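Local coordinates for probable 3-hydroxyisobutyrate dehydrogenase (Pseudomonas aeruginosa, PDB 3OBB), which catalyses the NAD-dependent oxidation of L-serine and methyl-L-serine, working as a homotetramer built as a dimer of dimers and acting only weakly on beta-hydroxyisobutyrate, at residues N176-A181 with S262-G267; N222-V227 with V289-F294; Q244-D249 with S272-L277. All coordinates share one frame; numbering follows the deposited sequence.

Interaction 1. Residues N176-A181 with S262-G267; sequences NNQLLA and SSTPMG
Van der Waals packing carries this contact, through one side chain: Gln178 reaches from residues 176-181 to Gly267 and Thr264. Its chain runs straight out, with CG anti to the backbone N (chi1 -174°) and CD continuing the extension, which lays the terminal amide on the backbone of Gly267. There Gln178 NE2 lies 3.3 Å from Gly267 CA, while Gln178 CG and CD are each 3.6 Å from that same atom. The close approach is possible because Gly267 has no side chain on the surface that faces Gln178. Against Thr264 the amide oxygen takes over, Gln178 OE1 standing 3.7 Å from Thr264 CG2, with the two side chains crossing at about a right angle.

Beside this packing, Asn176 ND2 donates to Asn177 OD1 at 2.9 Å, the donor lying in the plane of the Asn177 carbonyl.

The Gln178 side chain is about 9 Å from that of the active-site Lys173. Its meeting with Gly267 sets the flank of helix 168-196 against the first turn of helix 265-279, where Thr264 holds the N-cap position without a side-chain capping bond. Leu250 and Gln254 of helix 243-260 also pack on Gln178, and Glu189 of the second subunit accepts from Met266 N and Gly267 N.

Interaction 2. Residues N222-V227 with V289-F294; sequences NPWPGV and VVQKLF
An Asx turn shapes the loop that meets Gln291 here, between helices 216-220 and 243-260 and away from the annotated NAD and active sites. Asn222 OD1 accepts from Trp224 N at 2.8 Å, with an N-H...O angle of 161°, and the turn presents Pro223 and Trp224 to the short, weakly bonded helix around 291-294.

Gln291 touches both. Its CG is anti to the backbone N (chi1 -168°) and the chain then bends at chi2, which carries the amide past Pro223 to the indole. Near the bend, Gln291 CG lies 3.2 Å from Pro223 O and Gln291 CB 3.3 Å from the same oxygen. Farther out, Gln291 OE1 rests 3.3 Å from Pro223 CG, against the proline ring. The amide carbon Gln291 CD comes to 3.5 Å from Trp224 CE3 on the six-membered part of the indole. Ring and amide planes are 69° apart, which excludes a parallel stack. Pro225 CD covers one face of the same indole, offset toward its rim.

Two polar groups of the contact bond outside it: Gln291 NE2 to Ala188 O on helix 168-196, and Pro223 O to the hydroxyl of Tyr237. With the amide nitrogen tied to a neighbouring helix, Gln291 joins the loop to the helical core by two different means: CB and CG pack on Pro223 and the amide group lies against Trp224, while the N-H of that same amide supplies the directional bond to Ala188 O.

Interaction 3. Residues Q244-D249 with S272-L277; sequences QLMAKD and SLYRLL
Met246, a selenomethionine, crosses from residues 244-249 to the ring of Tyr274. From CB the chain turns to place CG anti to the backbone N (chi1 178°), and this methylene does the touching. Met246 CG sits 3.9 Å from the centroid of the Tyr274 ring and 12° off its normal, a CH-pi contact over the ring face. Beyond CG the chain bends twice and leaves the tyrosine: SE packs on Ala181, and CE reaches Leu180, both on helix 168-196.

One residue on, Ala247 CB meets Tyr274 CB at 4.2 Å, close to where the two backbones come nearest, the CA atoms of Ala247 and Tyr274 being 5.8 Å apart. A water adds a polar bridge, donating to Ala247 O at 2.9 Å and accepting from Arg275 NH2 at 2.8 Å; the water oxygen lies at the edge of the guanidinium, in its plane. Lys248, which binds NAD, points away from this interface and forms a salt bridge with Asp249.

The contact thus packs helix 243-260 against helix 265-279. Ile185 of helix 168-196 also lies against Tyr274, whose hydroxyl bonds to Phe287 O in the following loop, while Arg275 NH1 reaches Ser262 O of the third subunit.

All three contacts lie in the all-helical part of the chain after strand 159-164. Interactions 1 and 3 are buried and share helix 265-279, interaction 1 using its start and interaction 3 its later turns; Asn177 ND2 and Asp249 OD2, 2.9 Å apart, join them directly. Interaction 2 is only partly buried and engages a loop and a short helix, yet it touches interaction 3 where Val290 and Leu293 pack on Leu277. Amide side chains dominate interactions 1 and 2, whereas interaction 3 rests on apolar and CH-pi packing plus a water bridge. Interactions 1 and 3 also border the third subunit, so both lie beside a subunit interface.

Interaction 1. Residues N176-A181 with S262-G267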
ATOM      1  N   ASN A 176      -3.261   8.116  17.368  1.00 27.32           N
ATOM      2  CA  ASN A 176      -1.934   8.647  17.613  1.00 27.58           C
ATOM      3  C   ASN A 176      -0.890   7.604  17.291  1.00 27.81           C
ATOM      4  O   ASN A 176       0.050   7.911  16.604  1.00 28.33           O
ATOM      5  CB  ASN A 176      -1.750   9.093  19.066  1.00 26.78           C
ATOM      6  CG  ASN A 176      -0.339   9.545  19.339  1.00 27.34           C
ATOM      7  OD1 ASN A 176      -0.013  10.709  19.133  1.00 27.87           O
ATOM      8  ND2 ASN A 176       0.544   8.598  19.749  1.00 26.22           N
ATOM      9  N   ASN A 177      -1.046   6.381  17.815  1.00 28.22           N
ATOM     10  CA  ASN A 177      -0.049   5.338  17.578  1.00 27.92           C
ATOM     11  C   ASN A 177       0.003   4.838  16.154  1.00 27.60           C
ATOM     12  O   ASN A 177       1.093   4.512  15.654  1.00 27.32           O
ATOM     13  CB  ASN A 177      -0.111   4.205  18.615  1.00 28.06           C
ATOM     14  CG  ASN A 177       0.651   4.578  19.884  1.00 29.84           C
ATOM     15  OD1 ASN A 177       0.693   5.760  20.214  1.00 29.08           O
ATOM     16  ND2 ASN A 177       1.314   3.601  20.555  1.00 26.42           N
ATOM     17  N   GLN A 178      -1.148   4.818  15.483  1.00 27.25           N
ATOM     18  CA  GLN A 178      -1.152   4.502  14.064  1.00 27.35           C
ATOM     19  C   GLN A 178      -0.389   5.559  13.241  1.00 27.09           C
ATOM     20  O   GLN A 178       0.367   5.235  12.306  1.00 25.20           O
ATOM     21  CB  GLN A 178      -2.564   4.325  13.528  1.00 27.58           C
ATOM     22  CG  GLN A 178      -2.556   3.855  12.075  1.00 28.64           C
ATOM     23  CD  GLN A 178      -3.965   3.561  11.539  1.00 31.30           C
ATOM     24  OE1 GLN A 178      -4.836   4.444  11.523  1.00 31.33           O
ATOM     25  NE2 GLN A 178      -4.179   2.338  11.088  1.00 31.67           N
ATOM     26  N   LEU A 179      -0.607   6.826  13.582  1.00 27.27           N
ATOM     27  CA  LEU A 179       0.125   7.897  12.943  1.00 26.94           C
ATOM     28  C   LEU A 179       1.657   7.773  13.229  1.00 26.57           C
ATOM     29  O   LEU A 179       2.474   7.961  12.329  1.00 26.05           O
ATOM     30  CB  LEU A 179      -0.434   9.273  13.331  1.00 26.04           C
ATOM     31  CG  LEU A 179       0.302  10.478  12.717  1.00 25.89           C
ATOM     32  CD1 LEU A 179       0.410  10.407  11.166  1.00 24.96           C
ATOM     33  CD2 LEU A 179      -0.416  11.754  13.083  1.00 24.82           C
ATOM     34  N   LEU A 180       2.018   7.440  14.462  1.00 25.58           N
ATOM     35  CA  LEU A 180       3.433   7.188  14.800  1.00 25.81           C
ATOM     36  C   LEU A 180       4.066   6.105  13.919  1.00 26.05           C
ATOM     37  O   LEU A 180       5.216   6.242  13.487  1.00 26.80           O
ATOM     38  CB  LEU A 180       3.578   6.745  16.264  1.00 24.58           C
ATOM     39  CG  LEU A 180       4.949   6.219  16.736  1.00 26.46           C
ATOM     40  CD1 LEU A 180       6.094   7.155  16.427  1.00 22.63           C
ATOM     41  CD2 LEU A 180       4.949   5.767  18.270  1.00 24.46           C
ATOM     42  N   ALA A 181       3.316   5.043  13.656  1.00 25.51           N
ATOM     43  CA  ALA A 181       3.840   3.939  12.897  1.00 27.42           C
ATOM     44  C   ALA A 181       4.106   4.419  11.488  1.00 27.50           C
ATOM     45  O   ALA A 181       5.133   4.125  10.901  1.00 29.33           O
ATOM     46  CB  ALA A 181       2.850   2.751  12.888  1.00 26.39           C
ATOM     47  N   SER A 262     -13.778   3.810   8.161  1.00 39.13           N
ATOM     48  CA  SER A 262     -12.724   4.740   7.822  1.00 37.92           C
ATOM     49  C   SER A 262     -11.649   4.024   6.977  1.00 36.55           C
ATOM     50  O   SER A 262     -11.256   2.904   7.282  1.00 36.96           O
ATOM     51  CB  SER A 262     -12.102   5.329   9.095  1.00 37.37           C
ATOM     52  OG  SER A 262     -13.087   5.949   9.904  1.00 39.35           O
ATOM     53  N   SER A 263     -11.184   4.683   5.926  1.00 35.14           N
ATOM     54  CA  SER A 263     -10.088   4.183   5.110  1.00 33.91           C
ATOM     55  C   SER A 263      -8.742   4.589   5.735  1.00 33.19           C
ATOM     56  O   SER A 263      -8.477   5.782   5.988  1.00 31.65           O
ATOM     57  CB  SER A 263     -10.201   4.740   3.688  1.00 33.47           C
ATOM     58  OG  SER A 263      -9.132   4.290   2.880  1.00 33.00           O
ATOM     59  N   THR A 264      -7.898   3.588   5.982  1.00 32.62           N
ATOM     60  CA  THR A 264      -6.565   3.815   6.566  1.00 32.54           C
ATOM     61  C   THR A 264      -5.425   3.200   5.724  1.00 32.26           C
ATOM     62  O   THR A 264      -4.723   2.268   6.178  1.00 31.72           O
ATOM     63  CB  THR A 264      -6.500   3.268   7.980  1.00 31.55           C
ATOM     64  OG1 THR A 264      -6.936   1.894   7.961  1.00 33.39           O
ATOM     65  CG2 THR A 264      -7.379   4.089   8.872  1.00 32.98           C
ATOM     66  N   PRO A 265      -5.219   3.734   4.496  1.00 33.05           N
ATOM     67  CA  PRO A 265      -4.238   3.089   3.621  1.00 32.34           C
ATOM     68  C   PRO A 265      -2.818   3.118   4.154  1.00 31.21           C
ATOM     69  O   PRO A 265      -2.080   2.148   3.976  1.00 30.49           O
ATOM     70  CB  PRO A 265      -4.366   3.849   2.296  1.00 32.99           C
ATOM     71  CG  PRO A 265      -5.048   5.142   2.627  1.00 34.08           C
ATOM     72  CD  PRO A 265      -5.879   4.892   3.847  1.00 33.07           C
HETATM   73  N   MSE A 266      -2.435   4.188   4.832  1.00 30.84           N
HETATM   74  CA  MSE A 266      -1.063   4.242   5.341  1.00 31.47           C
HETATM   75  C   MSE A 266      -0.926   3.354   6.557  1.00 30.66           C
HETATM   76  O   MSE A 266      -0.019   2.537   6.596  1.00 30.85           O
HETATM   77  CB  MSE A 266      -0.596   5.686   5.636  1.00 31.60           C
HETATM   78  CG  MSE A 266      -1.043   6.684   4.605  1.00 36.24           C
HETATM   79 SE   MSE A 266      -0.209   6.414   2.826  0.80 48.29          SE
HETATM   80  CE  MSE A 266       1.521   6.162   3.536  1.00 33.86           C
ATOM     81  N   GLY A 267      -1.824   3.513   7.536  1.00 30.39           N
ATOM     82  CA  GLY A 267      -1.846   2.665   8.757  1.00 29.90           C
ATOM     83  C   GLY A 267      -1.914   1.170   8.419  1.00 30.90           C
ATOM     84  O   GLY A 267      -1.063   0.424   8.870  1.00 30.80           O
TER

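Interaction 2. Residues N222-V227 with V289-F294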
ATOM      1  N   ASN A 222      15.317   8.584  16.086  1.00 30.76           N
ATOM      2  CA  ASN A 222      15.711   8.371  14.694  1.00 30.39           C
ATOM      3  C   ASN A 222      15.996   6.885  14.428  1.00 29.50           C
ATOM      4  O   ASN A 222      16.734   6.275  15.191  1.00 30.76           O
ATOM      5  CB  ASN A 222      16.905   9.274  14.341  1.00 30.65           C
ATOM      6  CG  ASN A 222      17.243   9.215  12.849  1.00 33.11           C
ATOM      7  OD1 ASN A 222      17.656   8.141  12.338  1.00 32.15           O
ATOM      8  ND2 ASN A 222      17.000  10.334  12.121  1.00 29.09           N
ATOM      9  N   PRO A 223      15.379   6.275  13.385  1.00 29.45           N
ATOM     10  CA  PRO A 223      15.593   4.830  13.151  1.00 28.47           C
ATOM     11  C   PRO A 223      16.930   4.378  12.555  1.00 29.01           C
ATOM     12  O   PRO A 223      17.172   3.169  12.478  1.00 28.97           O
ATOM     13  CB  PRO A 223      14.446   4.475  12.199  1.00 28.54           C
ATOM     14  CG  PRO A 223      14.248   5.720  11.422  1.00 26.90           C
ATOM     15  CD  PRO A 223      14.388   6.816  12.423  1.00 28.38           C
ATOM     16  N   TRP A 224      17.794   5.316  12.164  1.00 29.49           N
ATOM     17  CA  TRP A 224      19.099   5.001  11.521  1.00 28.90           C
ATOM     18  C   TRP A 224      20.227   4.885  12.539  1.00 29.45           C
ATOM     19  O   TRP A 224      20.475   5.843  13.274  1.00 29.73           O
ATOM     20  CB  TRP A 224      19.484   6.057  10.476  1.00 28.46           C
ATOM     21  CG  TRP A 224      20.564   5.541   9.548  1.00 29.19           C
ATOM     22  CD1 TRP A 224      21.915   5.630   9.730  1.00 31.78           C
ATOM     23  CD2 TRP A 224      20.376   4.835   8.322  1.00 29.50           C
ATOM     24  NE1 TRP A 224      22.577   5.050   8.674  1.00 30.62           N
ATOM     25  CE2 TRP A 224      21.652   4.527   7.813  1.00 29.96           C
ATOM     26  CE3 TRP A 224      19.248   4.390   7.623  1.00 28.86           C
ATOM     27  CZ2 TRP A 224      21.835   3.811   6.620  1.00 29.17           C
ATOM     28  CZ3 TRP A 224      19.434   3.684   6.441  1.00 29.56           C
ATOM     29  CH2 TRP A 224      20.719   3.396   5.961  1.00 30.47           C
ATOM     30  N   PRO A 225      20.884   3.704  12.618  1.00 30.17           N
ATOM     31  CA  PRO A 225      21.888   3.454  13.677  1.00 31.66           C
ATOM     32  C   PRO A 225      22.933   4.526  13.657  1.00 33.24           C
ATOM     33  O   PRO A 225      23.379   4.912  12.564  1.00 32.86           O
ATOM     34  CB  PRO A 225      22.528   2.105  13.268  1.00 31.89           C
ATOM     35  CG  PRO A 225      21.319   1.341  12.624  1.00 30.67           C
ATOM     36  CD  PRO A 225      20.683   2.500  11.773  1.00 29.78           C
ATOM     37  N   GLY A 226      23.302   5.022  14.841  1.00 34.29           N
ATOM     38  CA  GLY A 226      24.371   6.047  14.917  1.00 36.31           C
ATOM     39  C   GLY A 226      23.887   7.491  14.794  1.00 36.14           C
ATOM     40  O   GLY A 226      24.610   8.409  15.167  1.00 36.22           O
ATOM     41  N   VAL A 227      22.667   7.710  14.305  1.00 35.03           N
ATOM     42  CA  VAL A 227      22.194   9.091  14.205  1.00 35.50           C
ATOM     43  C   VAL A 227      21.960   9.709  15.586  1.00 37.49           C
ATOM     44  O   VAL A 227      22.563  10.746  15.912  1.00 37.96           O
ATOM     45  CB  VAL A 227      21.011   9.271  13.233  1.00 35.16           C
ATOM     46  CG1 VAL A 227      20.457  10.714  13.307  1.00 33.61           C
ATOM     47  CG2 VAL A 227      21.500   9.002  11.815  1.00 32.79           C
ATOM     48  N   VAL A 289      13.104  -0.859  14.464  1.00 30.05           N
ATOM     49  CA  VAL A 289      13.734  -1.979  13.732  1.00 30.82           C
ATOM     50  C   VAL A 289      13.165  -2.126  12.308  1.00 31.40           C
ATOM     51  O   VAL A 289      13.788  -2.747  11.415  1.00 32.11           O
ATOM     52  CB  VAL A 289      13.619  -3.311  14.523  1.00 31.63           C
ATOM     53  CG1 VAL A 289      12.194  -3.945  14.374  1.00 31.19           C
ATOM     54  CG2 VAL A 289      14.711  -4.285  14.098  1.00 29.47           C
ATOM     55  N   VAL A 290      12.032  -1.464  12.076  1.00 30.57           N
ATOM     56  CA  VAL A 290      11.469  -1.383  10.736  1.00 29.98           C
ATOM     57  C   VAL A 290      12.531  -0.867   9.753  1.00 30.36           C
ATOM     58  O   VAL A 290      12.465  -1.189   8.577  1.00 31.11           O
ATOM     59  CB  VAL A 290      10.144  -0.540  10.746  1.00 30.42           C
ATOM     60  CG1 VAL A 290      10.422   0.961  10.861  1.00 26.14           C
ATOM     61  CG2 VAL A 290       9.245  -0.858   9.549  1.00 30.32           C
ATOM     62  N   GLN A 291      13.508  -0.091  10.252  1.00 29.50           N
ATOM     63  CA  GLN A 291      14.671   0.361   9.458  1.00 29.24           C
ATOM     64  C   GLN A 291      15.324  -0.767   8.652  1.00 29.92           C
ATOM     65  O   GLN A 291      15.767  -0.549   7.540  1.00 30.53           O
ATOM     66  CB  GLN A 291      15.738   1.061  10.347  1.00 29.09           C
ATOM     67  CG  GLN A 291      16.846   1.829   9.552  1.00 29.25           C
ATOM     68  CD  GLN A 291      16.282   2.987   8.728  1.00 28.34           C
ATOM     69  OE1 GLN A 291      16.148   4.103   9.216  1.00 28.95           O
ATOM     70  NE2 GLN A 291      15.954   2.721   7.473  1.00 29.46           N
ATOM     71  N   LYS A 292      15.370  -1.972   9.221  1.00 31.32           N
ATOM     72  CA  LYS A 292      16.031  -3.123   8.619  1.00 31.74           C
ATOM     73  C   LYS A 292      15.382  -3.583   7.296  1.00 32.93           C
ATOM     74  O   LYS A 292      16.060  -4.151   6.403  1.00 33.04           O
ATOM     75  CB  LYS A 292      16.024  -4.282   9.612  1.00 32.92           C
ATOM     76  CG  LYS A 292      16.942  -4.084  10.823  1.00 33.78           C
ATOM     77  CD  LYS A 292      17.269  -5.447  11.448  1.00 33.25           C
ATOM     78  CE  LYS A 292      18.095  -5.322  12.725  1.00 34.15           C
ATOM     79  NZ  LYS A 292      19.507  -5.116  12.277  1.00 38.46           N
ATOM     80  N   LEU A 293      14.077  -3.376   7.178  1.00 31.70           N
ATOM     81  CA  LEU A 293      13.411  -3.602   5.883  1.00 32.85           C
ATOM     82  C   LEU A 293      14.095  -2.842   4.728  1.00 33.32           C
ATOM     83  O   LEU A 293      14.222  -3.369   3.612  1.00 33.41           O
ATOM     84  CB  LEU A 293      11.931  -3.207   5.966  1.00 31.68           C
ATOM     85  CG  LEU A 293      11.020  -4.100   6.827  1.00 31.77           C
ATOM     86  CD1 LEU A 293       9.571  -3.652   6.658  1.00 30.29           C
ATOM     87  CD2 LEU A 293      11.186  -5.565   6.428  1.00 30.83           C
ATOM     88  N   PHE A 294      14.594  -1.638   5.019  1.00 33.82           N
ATOM     89  CA  PHE A 294      15.123  -0.734   3.977  1.00 34.71           C
ATOM     90  C   PHE A 294      16.633  -0.650   3.875  1.00 37.35           C
ATOM     91  O   PHE A 294      17.147  -0.233   2.831  1.00 37.96           O
ATOM     92  CB  PHE A 294      14.560   0.673   4.179  1.00 33.85           C
ATOM     93  CG  PHE A 294      13.086   0.688   4.405  1.00 33.25           C
ATOM     94  CD1 PHE A 294      12.573   0.922   5.674  1.00 31.58           C
ATOM     95  CD2 PHE A 294      12.219   0.434   3.354  1.00 32.73           C
ATOM     96  CE1 PHE A 294      11.214   0.935   5.896  1.00 32.57           C
ATOM     97  CE2 PHE A 294      10.844   0.426   3.565  1.00 35.00           C
ATOM     98  CZ  PHE A 294      10.345   0.672   4.844  1.00 35.52           C
TER

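Interaction 3. Residues Q244-D249 with S272-L277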
ATOM      1  N   GLN A 244       6.128  -5.880  18.357  1.00 33.70           N
ATOM      2  CA  GLN A 244       4.920  -6.695  18.547  1.00 34.50           C
ATOM      3  C   GLN A 244       3.799  -5.851  19.142  1.00 34.03           C
ATOM      4  O   GLN A 244       2.640  -5.975  18.719  1.00 34.24           O
ATOM      5  CB  GLN A 244       5.201  -7.917  19.417  1.00 34.64           C
ATOM      6  CG  GLN A 244       4.008  -8.840  19.574  1.00 37.12           C
ATOM      7  CD  GLN A 244       4.358 -10.070  20.434  1.00 38.96           C
ATOM      8  OE1 GLN A 244       5.365 -10.072  21.156  1.00 39.42           O
ATOM      9  NE2 GLN A 244       3.512 -11.094  20.380  1.00 38.67           N
ATOM     10  N   LEU A 245       4.153  -4.979  20.091  1.00 33.39           N
ATOM     11  CA  LEU A 245       3.209  -4.025  20.681  1.00 34.01           C
ATOM     12  C   LEU A 245       2.714  -2.958  19.688  1.00 33.82           C
ATOM     13  O   LEU A 245       1.511  -2.621  19.667  1.00 33.46           O
ATOM     14  CB  LEU A 245       3.826  -3.337  21.898  1.00 34.72           C
ATOM     15  CG  LEU A 245       4.075  -4.223  23.124  1.00 36.82           C
ATOM     16  CD1 LEU A 245       4.766  -3.410  24.237  1.00 37.91           C
ATOM     17  CD2 LEU A 245       2.769  -4.864  23.617  1.00 35.03           C
HETATM   18  N   MSE A 246       3.627  -2.412  18.882  1.00 32.96           N
HETATM   19  CA  MSE A 246       3.197  -1.557  17.783  1.00 32.52           C
HETATM   20  C   MSE A 246       2.211  -2.294  16.841  1.00 32.73           C
HETATM   21  O   MSE A 246       1.212  -1.709  16.423  1.00 32.77           O
HETATM   22  CB  MSE A 246       4.400  -1.024  17.001  1.00 32.60           C
HETATM   23  CG  MSE A 246       4.001  -0.153  15.804  1.00 34.87           C
HETATM   24 SE   MSE A 246       2.805   1.320  16.363  0.90 44.71          SE
HETATM   25  CE  MSE A 246       4.273   2.515  16.672  1.00 32.91           C
ATOM     26  N   ALA A 247       2.481  -3.565  16.513  1.00 33.40           N
ATOM     27  CA  ALA A 247       1.589  -4.345  15.619  1.00 34.12           C
ATOM     28  C   ALA A 247       0.215  -4.527  16.264  1.00 35.26           C
ATOM     29  O   ALA A 247      -0.809  -4.473  15.585  1.00 36.57           O
ATOM     30  CB  ALA A 247       2.190  -5.714  15.303  1.00 34.16           C
ATOM     31  N   LYS A 248       0.201  -4.737  17.580  1.00 35.58           N
ATOM     32  CA  LYS A 248      -1.037  -4.848  18.343  1.00 35.93           C
ATOM     33  C   LYS A 248      -1.846  -3.551  18.211  1.00 34.92           C
ATOM     34  O   LYS A 248      -3.019  -3.577  17.823  1.00 34.04           O
ATOM     35  CB  LYS A 248      -0.724  -5.158  19.806  1.00 36.71           C
ATOM     36  CG  LYS A 248      -1.941  -5.135  20.779  1.00 41.34           C
ATOM     37  CD  LYS A 248      -1.970  -3.881  21.699  1.00 45.13           C
ATOM     38  CE  LYS A 248      -0.717  -3.733  22.626  1.00 46.14           C
ATOM     39  NZ  LYS A 248      -0.418  -2.286  23.026  1.00 44.36           N
ATOM     40  N   ASP A 249      -1.202  -2.431  18.543  1.00 33.63           N
ATOM     41  CA  ASP A 249      -1.817  -1.093  18.499  1.00 33.11           C
ATOM     42  C   ASP A 249      -2.389  -0.793  17.133  1.00 32.28           C
ATOM     43  O   ASP A 249      -3.454  -0.239  17.020  1.00 32.37           O
ATOM     44  CB  ASP A 249      -0.771  -0.028  18.871  1.00 32.47           C
ATOM     45  CG  ASP A 249      -0.515   0.046  20.398  1.00 34.78           C
ATOM     46  OD1 ASP A 249      -1.203  -0.691  21.155  1.00 37.12           O
ATOM     47  OD2 ASP A 249       0.348   0.833  20.855  1.00 34.23           O
ATOM     48  N   SER A 272       0.845  -4.171   7.731  1.00 29.96           N
ATOM     49  CA  SER A 272       1.409  -5.228   6.896  1.00 30.48           C
ATOM     50  C   SER A 272       2.925  -5.353   7.024  1.00 29.54           C
ATOM     51  O   SER A 272       3.440  -6.447   7.063  1.00 30.40           O
ATOM     52  CB  SER A 272       1.003  -5.004   5.441  1.00 31.79           C
ATOM     53  OG  SER A 272      -0.430  -5.110   5.347  1.00 33.91           O
ATOM     54  N   LEU A 273       3.613  -4.225   7.106  1.00 28.72           N
ATOM     55  CA  LEU A 273       5.076  -4.162   7.224  1.00 29.26           C
ATOM     56  C   LEU A 273       5.550  -4.613   8.614  1.00 28.86           C
ATOM     57  O   LEU A 273       6.544  -5.362   8.741  1.00 28.87           O
ATOM     58  CB  LEU A 273       5.583  -2.756   6.873  1.00 27.35           C
ATOM     59  CG  LEU A 273       5.327  -2.330   5.401  1.00 31.53           C
ATOM     60  CD1 LEU A 273       5.793  -0.905   5.167  1.00 28.21           C
ATOM     61  CD2 LEU A 273       5.990  -3.292   4.291  1.00 30.72           C
ATOM     62  N   TYR A 274       4.802  -4.210   9.644  1.00 28.52           N
ATOM     63  CA  TYR A 274       5.060  -4.727  10.996  1.00 28.33           C
ATOM     64  C   TYR A 274       4.881  -6.227  11.054  1.00 29.29           C
ATOM     65  O   TYR A 274       5.669  -6.919  11.697  1.00 29.44           O
ATOM     66  CB  TYR A 274       4.295  -3.960  12.082  1.00 28.30           C
ATOM     67  CG  TYR A 274       5.103  -2.753  12.465  1.00 29.33           C
ATOM     68  CD1 TYR A 274       6.248  -2.898  13.260  1.00 29.94           C
ATOM     69  CD2 TYR A 274       4.803  -1.480  11.952  1.00 28.30           C
ATOM     70  CE1 TYR A 274       7.054  -1.813  13.579  1.00 28.13           C
ATOM     71  CE2 TYR A 274       5.614  -0.379  12.261  1.00 28.36           C
ATOM     72  CZ  TYR A 274       6.736  -0.558  13.064  1.00 29.58           C
ATOM     73  OH  TYR A 274       7.551   0.502  13.355  1.00 28.93           O
ATOM     74  N   ARG A 275       3.893  -6.754  10.336  1.00 29.73           N
ATOM     75  CA  ARG A 275       3.698  -8.197  10.376  1.00 31.79           C
ATOM     76  C   ARG A 275       4.850  -8.953   9.708  1.00 31.74           C
ATOM     77  O   ARG A 275       5.195 -10.053  10.137  1.00 32.47           O
ATOM     78  CB  ARG A 275       2.319  -8.602   9.833  1.00 32.25           C
ATOM     79  CG  ARG A 275       1.223  -8.069  10.766  1.00 34.31           C
ATOM     80  CD  ARG A 275       0.095  -9.025  10.999  1.00 34.35           C
ATOM     81  NE  ARG A 275      -0.949  -8.438  11.845  1.00 33.54           N
ATOM     82  CZ  ARG A 275      -2.223  -8.274  11.492  1.00 33.78           C
ATOM     83  NH1 ARG A 275      -2.647  -8.653  10.298  1.00 34.51           N
ATOM     84  NH2 ARG A 275      -3.081  -7.728  12.345  1.00 34.68           N
ATOM     85  N   LEU A 276       5.431  -8.340   8.669  1.00 31.68           N
ATOM     86  CA  LEU A 276       6.637  -8.842   7.992  1.00 32.47           C
ATOM     87  C   LEU A 276       7.796  -8.892   8.975  1.00 32.07           C
ATOM     88  O   LEU A 276       8.534  -9.838   9.004  1.00 32.15           O
ATOM     89  CB  LEU A 276       6.999  -7.898   6.843  1.00 32.60           C
ATOM     90  CG  LEU A 276       6.687  -8.279   5.384  1.00 36.24           C
ATOM     91  CD1 LEU A 276       5.449  -9.179   5.161  1.00 36.02           C
ATOM     92  CD2 LEU A 276       6.734  -7.076   4.409  1.00 32.10           C
ATOM     93  N   LEU A 277       7.928  -7.866   9.803  1.00 31.31           N
ATOM     94  CA  LEU A 277       8.963  -7.842  10.835  1.00 31.98           C
ATOM     95  C   LEU A 277       8.792  -8.994  11.805  1.00 32.87           C
ATOM     96  O   LEU A 277       9.784  -9.568  12.252  1.00 33.64           O
ATOM     97  CB  LEU A 277       8.960  -6.507  11.598  1.00 30.73           C
ATOM     98  CG  LEU A 277       9.524  -5.333  10.792  1.00 32.64           C
ATOM     99  CD1 LEU A 277       9.320  -4.053  11.578  1.00 34.34           C
ATOM    100  CD2 LEU A 277      11.015  -5.580  10.446  1.00 31.85           C
TER
HETATM  101  O   HOH W   1      -2.135  -6.878  14.796  1.00 41.16           O